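Local coordinates for uncharacterized HTH-type transcriptional regulator YybR (Bacillus subtilis, PDB 4A5N), which acts as a redox-sensing transcriptional regulator of the MarR/DUF24 (HxlR-like) family and probably binds DNA through its winged helix-turn-helix, at the interface of chains A and B. Numbering follows the deposited sequence. Chains: chain A/B, Uncharacterized hth-type transcriptional regulator YYBR.

Contacts 1 and 2 lie side by side on one half of a two-fold symmetric interface, and the centres of their C-alpha atoms are about 7 Å apart. Both set helix 15-23 of chain A against the C-terminal helix of chain B, 94-115. A:Phe18 and B:Arg115 belong to both. Contact 1 holds an apolar cluster and an ion pair to A:Asp67. Contact 2 follows the same helix toward the N-terminal segment of chain A, where the engineered A:Ser14 replaces a cysteine. Symmetry gives each contact a twin. MarR-family regulators work as dimers, and this interface probably holds the dimer together.

Contact 1: the interface of chains A and B. Residues chain A 18, 21-22, 67, 89; chain B 103, 111, 115.
B:Arg115 and B:Leu111, one turn apart on helix 94-115, meet A:Asp67, A:Phe18 and A:Val22 across the dimer interface. The B:Arg115 chain is extended from CG to NE and brings its guanidinium to A:Asp67. NE donates to OD1 of the A:Asp67 carboxylate at 2.9 Å, a salt bridge whose hydrogen bond is fairly straight. The donor comes from above the carboxylate plane, and the two flat groups are turned 68° apart. NH2 adds a weak bond to OD2 of the same carboxylate. The far edge of the guanidinium holds a water in its plane, with NH1 and NH2 2.9 and 2.8 Å from the water oxygen. This water also bonds the backbone O of A:Phe18 and sits over the centre of the A:Phe18 ring. Its links therefore tie the end of the arginine to helix 15-23. The A:Phe18 ring stands steeply to the guanidinium, 71° between planes, with CE1 and CZ near NH1.

The apolar side is built round B:Leu111. Its CD1 branch points at CG2 of A:Val22, 3.2 Å away and tighter than usual. Its still shorter approach to CE2 of A:Phe18, from obliquely above the ring, is doubtful. The CD2 branch lies over the centre of the B:Arg115 guanidinium face and also reaches CB of A:Asp67. This leucine thus packs beneath the ion pair. With CG1 of A:Val22 anti to the backbone N (chi1 171°), CG2 stands beside that N and faces B:Leu111. Further along, A:Phe89 and B:Trp103 cross at about a right angle. CZ of the A:Phe89 ring lies 3.6 Å from CZ2 on the benzo ring of B:Trp103.

Contact 2: the interface of chains A and B. Residues chain A 13-15, 18; chain B 104, 108, 112, 115.
The start of helix 15-23 and the segment before it lie along the C-terminal helix 94-115 of chain B, in the dimer interface of this MarR-like regulator. A:Phe18 is the main side chain from chain A. Its CG is anti to the backbone N (chi1 -166°), which directs the ring toward B:Arg108 and B:Glu112.

B:Arg108 leaves its helix with CG anti to the backbone N and then bends at chi3 (-77°). The bend puts the guanidinium over the CD1 side of the A:Phe18 ring, on the face opposite the bridging water. CD1 of A:Phe18 lies 3.6 Å from CZ of B:Arg108. The two planes are tilted by 38°, so this is a slanted overlap and not a parallel stack. CE2 of the phenylalanine ring also lies 3.7 Å from CA of B:Arg108. NH2 of the guanidinium comes 3.2 Å from the backbone O of A:Gly13, but its N-H points away and the pair is not a hydrogen bond. The backbone O of A:Ser14 lies in the guanidinium plane at its edge, 3.9 Å from NH2. A:Ser14 is engineered; the natural cysteine is probably the redox-sensing residue, whose chemistry this structure cannot show.

The B:Glu112 and A:Phe18 side chains come toward each other from opposite directions. OE1 lies in the ring plane at its edge, and the carboxylate is turned steeply against the ring. This placing would probably be mildly favourable toward the ring's C-H edge. OE2 is 3.3 Å from CZ of A:Phe18 and lies out of the plane, on the B:Arg108 side. Within chain B, OE1 of B:Glu112 also pairs with NH1 of B:Arg115 at 3.5 Å, a long salt bridge. It probably steadies both groups beside the ring. Near the start of the helix, A:Pro15 packs on B:Gly104, where the backbone O of the proline lies 3.7 Å from the glycine CA.

Contact 1: the interface of chains A and B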
loop_
_atom_site.group_PDB
_atom_site.type_symbol
_atom_site.label_atom_id
_atom_site.label_comp_id
_atom_site.label_asym_id
_atom_site.label_seq_id
_atom_site.Cartn_x
_atom_site.Cartn_y
_atom_site.Cartn_z
ATOM N N PHE A 18 3.739 -5.107 6.714
ATOM C CA PHE A 18 4.879 -5.773 6.062
ATOM C C PHE A 18 4.791 -5.722 4.532
ATOM O O PHE A 18 5.745 -5.366 3.839
ATOM C CB PHE A 18 4.956 -7.217 6.542
ATOM C CG PHE A 18 6.247 -7.887 6.224
ATOM C CD1 PHE A 18 7.361 -7.656 7.016
ATOM C CD2 PHE A 18 6.350 -8.733 5.134
ATOM C CE1 PHE A 18 8.579 -8.272 6.725
ATOM C CE2 PHE A 18 7.551 -9.347 4.827
ATOM C CZ PHE A 18 8.669 -9.121 5.631
ATOM N N ASP A 21 5.208 -2.234 3.122
ATOM C CA ASP A 21 6.631 -1.834 3.050
ATOM C C ASP A 21 7.272 -2.217 1.728
ATOM O O ASP A 21 8.212 -1.559 1.284
ATOM C CB ASP A 21 7.463 -2.466 4.170
ATOM C CG ASP A 21 7.289 -1.770 5.488
ATOM O OD1 ASP A 21 6.991 -0.567 5.494
ATOM O OD2 ASP A 21 7.430 -2.433 6.527
ATOM N N VAL A 22 6.780 -3.295 1.116
ATOM C CA VAL A 22 7.378 -3.826 -0.095
ATOM C C VAL A 22 6.875 -3.086 -1.331
ATOM O O VAL A 22 7.654 -2.755 -2.235
ATOM C CB VAL A 22 7.102 -5.335 -0.225
ATOM C CG1 VAL A 22 7.534 -5.853 -1.581
ATOM C CG2 VAL A 22 7.783 -6.071 0.931
ATOM N N ASP A 67 14.579 -6.414 -2.413
ATOM C CA ASP A 67 13.417 -7.156 -1.884
ATOM C C ASP A 67 13.000 -8.378 -2.701
ATOM O O ASP A 67 12.111 -9.123 -2.287
ATOM C CB ASP A 67 12.199 -6.222 -1.772
ATOM C CG ASP A 67 12.263 -5.334 -0.536
ATOM O OD1 ASP A 67 13.212 -5.478 0.285
ATOM O OD2 ASP A 67 11.373 -4.497 -0.385
ATOM N N PHE A 89 8.938 -14.428 -7.812
ATOM C CA PHE A 89 8.436 -14.013 -6.525
ATOM C C PHE A 89 7.627 -12.750 -6.659
ATOM O O PHE A 89 6.598 -12.638 -6.007
ATOM C CB PHE A 89 9.574 -13.788 -5.553
ATOM C CG PHE A 89 9.169 -13.254 -4.212
ATOM C CD1 PHE A 89 8.228 -13.892 -3.428
ATOM C CD2 PHE A 89 9.864 -12.141 -3.640
ATOM C CE1 PHE A 89 7.922 -13.421 -2.151
ATOM C CE2 PHE A 89 9.523 -11.661 -2.388
ATOM C CZ PHE A 89 8.578 -12.305 -1.620
ATOM N N TRP B 103 -0.364 -12.402 2.258
ATOM C CA TRP B 103 0.884 -12.373 1.489
ATOM C C TRP B 103 2.012 -12.066 2.436
ATOM O O TRP B 103 3.067 -12.696 2.382
ATOM C CB TRP B 103 0.834 -11.331 0.383
ATOM C CG TRP B 103 2.013 -11.361 -0.542
ATOM C CD1 TRP B 103 2.111 -12.032 -1.745
ATOM C CD2 TRP B 103 3.324 -10.691 -0.362
ATOM N NE1 TRP B 103 3.341 -11.844 -2.305
ATOM C CE2 TRP B 103 4.124 -11.059 -1.515
ATOM C CE3 TRP B 103 3.882 -9.857 0.615
ATOM C CZ2 TRP B 103 5.438 -10.598 -1.683
ATOM C CZ3 TRP B 103 5.190 -9.415 0.448
ATOM C CH2 TRP B 103 5.957 -9.774 -0.677
ATOM N N LEU B 111 11.133 -12.805 2.214
ATOM C CA LEU B 111 11.540 -11.405 2.117
ATOM C C LEU B 111 12.773 -11.170 2.971
ATOM O O LEU B 111 13.683 -10.419 2.580
ATOM C CB LEU B 111 10.415 -10.492 2.551
ATOM C CG LEU B 111 9.825 -9.741 1.377
ATOM C CD1 LEU B 111 8.552 -9.042 1.847
ATOM C CD2 LEU B 111 10.831 -8.735 0.832
ATOM N N ARG B 115 16.494 -9.784 1.721
ATOM C CA ARG B 115 17.091 -8.661 2.452
ATOM C C ARG B 115 18.423 -9.056 3.128
ATOM O O ARG B 115 19.323 -8.221 3.246
ATOM C CB ARG B 115 16.087 -8.095 3.463
ATOM C CG ARG B 115 14.991 -7.274 2.812
ATOM C CD ARG B 115 13.717 -7.238 3.639
ATOM N NE ARG B 115 12.717 -6.346 3.045
ATOM C CZ ARG B 115 11.481 -6.145 3.516
ATOM N NH1 ARG B 115 11.048 -6.800 4.595
ATOM N NH2 ARG B 115 10.667 -5.287 2.893
HETATM O O HOH W 1 8.394 -5.750 4.392
#

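Contact 2: the interface of chains A and B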
loop_
_atom_site.group_PDB
_atom_site.type_symbol
_atom_site.label_atom_id
_atom_site.label_comp_id
_atom_site.label_asym_id
_atom_site.label_seq_id
_atom_site.Cartn_x
_atom_site.Cartn_y
_atom_site.Cartn_z
ATOM N N GLY A 13 4.901 -7.854 14.400
ATOM C CA GLY A 13 4.758 -6.879 13.267
ATOM C C GLY A 13 3.532 -7.204 12.404
ATOM O O GLY A 13 3.335 -8.361 12.021
ATOM N N SER A 14 2.724 -6.197 12.082
ATOM C CA SER A 14 1.536 -6.423 11.257
ATOM C C SER A 14 1.934 -6.931 9.875
ATOM O O SER A 14 2.708 -6.278 9.170
ATOM C CB SER A 14 0.737 -5.127 11.094
ATOM O OG SER A 14 0.090 -5.088 9.838
ATOM N N PRO A 15 1.420 -8.096 9.478
ATOM C CA PRO A 15 1.723 -8.558 8.144
ATOM C C PRO A 15 1.152 -7.650 7.035
ATOM O O PRO A 15 1.709 -7.615 5.955
ATOM C CB PRO A 15 1.080 -9.945 8.090
ATOM C CG PRO A 15 0.003 -9.883 9.130
ATOM C CD PRO A 15 0.601 -9.073 10.225
ATOM N N PHE A 18 3.739 -5.107 6.714
ATOM C CA PHE A 18 4.879 -5.773 6.062
ATOM C C PHE A 18 4.791 -5.722 4.532
ATOM O O PHE A 18 5.745 -5.366 3.839
ATOM C CB PHE A 18 4.956 -7.217 6.542
ATOM C CG PHE A 18 6.247 -7.887 6.224
ATOM C CD1 PHE A 18 7.361 -7.656 7.016
ATOM C CD2 PHE A 18 6.350 -8.733 5.134
ATOM C CE1 PHE A 18 8.579 -8.272 6.725
ATOM C CE2 PHE A 18 7.551 -9.347 4.827
ATOM C CZ PHE A 18 8.669 -9.121 5.631
ATOM N N GLY B 104 1.752 -11.157 3.367
ATOM C CA GLY B 104 2.764 -10.767 4.352
ATOM C C GLY B 104 3.115 -11.893 5.299
ATOM O O GLY B 104 4.298 -12.065 5.695
ATOM N N ARG B 108 7.071 -13.591 4.824
ATOM C CA ARG B 108 7.917 -12.892 5.754
ATOM C C ARG B 108 9.318 -13.510 5.718
ATOM O O ARG B 108 10.304 -12.784 5.595
ATOM C CB ARG B 108 7.329 -12.964 7.144
ATOM C CG ARG B 108 8.141 -12.251 8.216
ATOM C CD ARG B 108 7.341 -12.122 9.511
ATOM N NE ARG B 108 6.325 -11.050 9.473
ATOM C CZ ARG B 108 6.507 -9.768 9.861
ATOM N NH1 ARG B 108 7.700 -9.338 10.299
ATOM N NH2 ARG B 108 5.495 -8.904 9.792
ATOM N N GLU B 112 12.821 -11.834 4.120
ATOM C CA GLU B 112 13.981 -11.730 5.005
ATOM C C GLU B 112 15.248 -12.312 4.349
ATOM O O GLU B 112 16.343 -11.782 4.560
ATOM C CB GLU B 112 13.674 -12.395 6.365
ATOM C CG GLU B 112 13.221 -11.460 7.498
ATOM C CD GLU B 112 12.117 -10.481 7.120
ATOM O OE1 GLU B 112 12.437 -9.387 6.587
ATOM O OE2 GLU B 112 10.935 -10.773 7.413
ATOM N N ARG B 115 16.494 -9.784 1.721
ATOM C CA ARG B 115 17.091 -8.661 2.452
ATOM C C ARG B 115 18.423 -9.056 3.128
ATOM O O ARG B 115 19.323 -8.221 3.246
ATOM C CB ARG B 115 16.087 -8.095 3.463
ATOM C CG ARG B 115 14.991 -7.274 2.812
ATOM C CD ARG B 115 13.717 -7.238 3.639
ATOM N NE ARG B 115 12.717 -6.346 3.045
ATOM C CZ ARG B 115 11.481 -6.145 3.516
ATOM N NH1 ARG B 115 11.048 -6.800 4.595
ATOM N NH2 ARG B 115 10.667 -5.287 2.893
HETATM O O HOH W 2 8.394 -5.750 4.392
#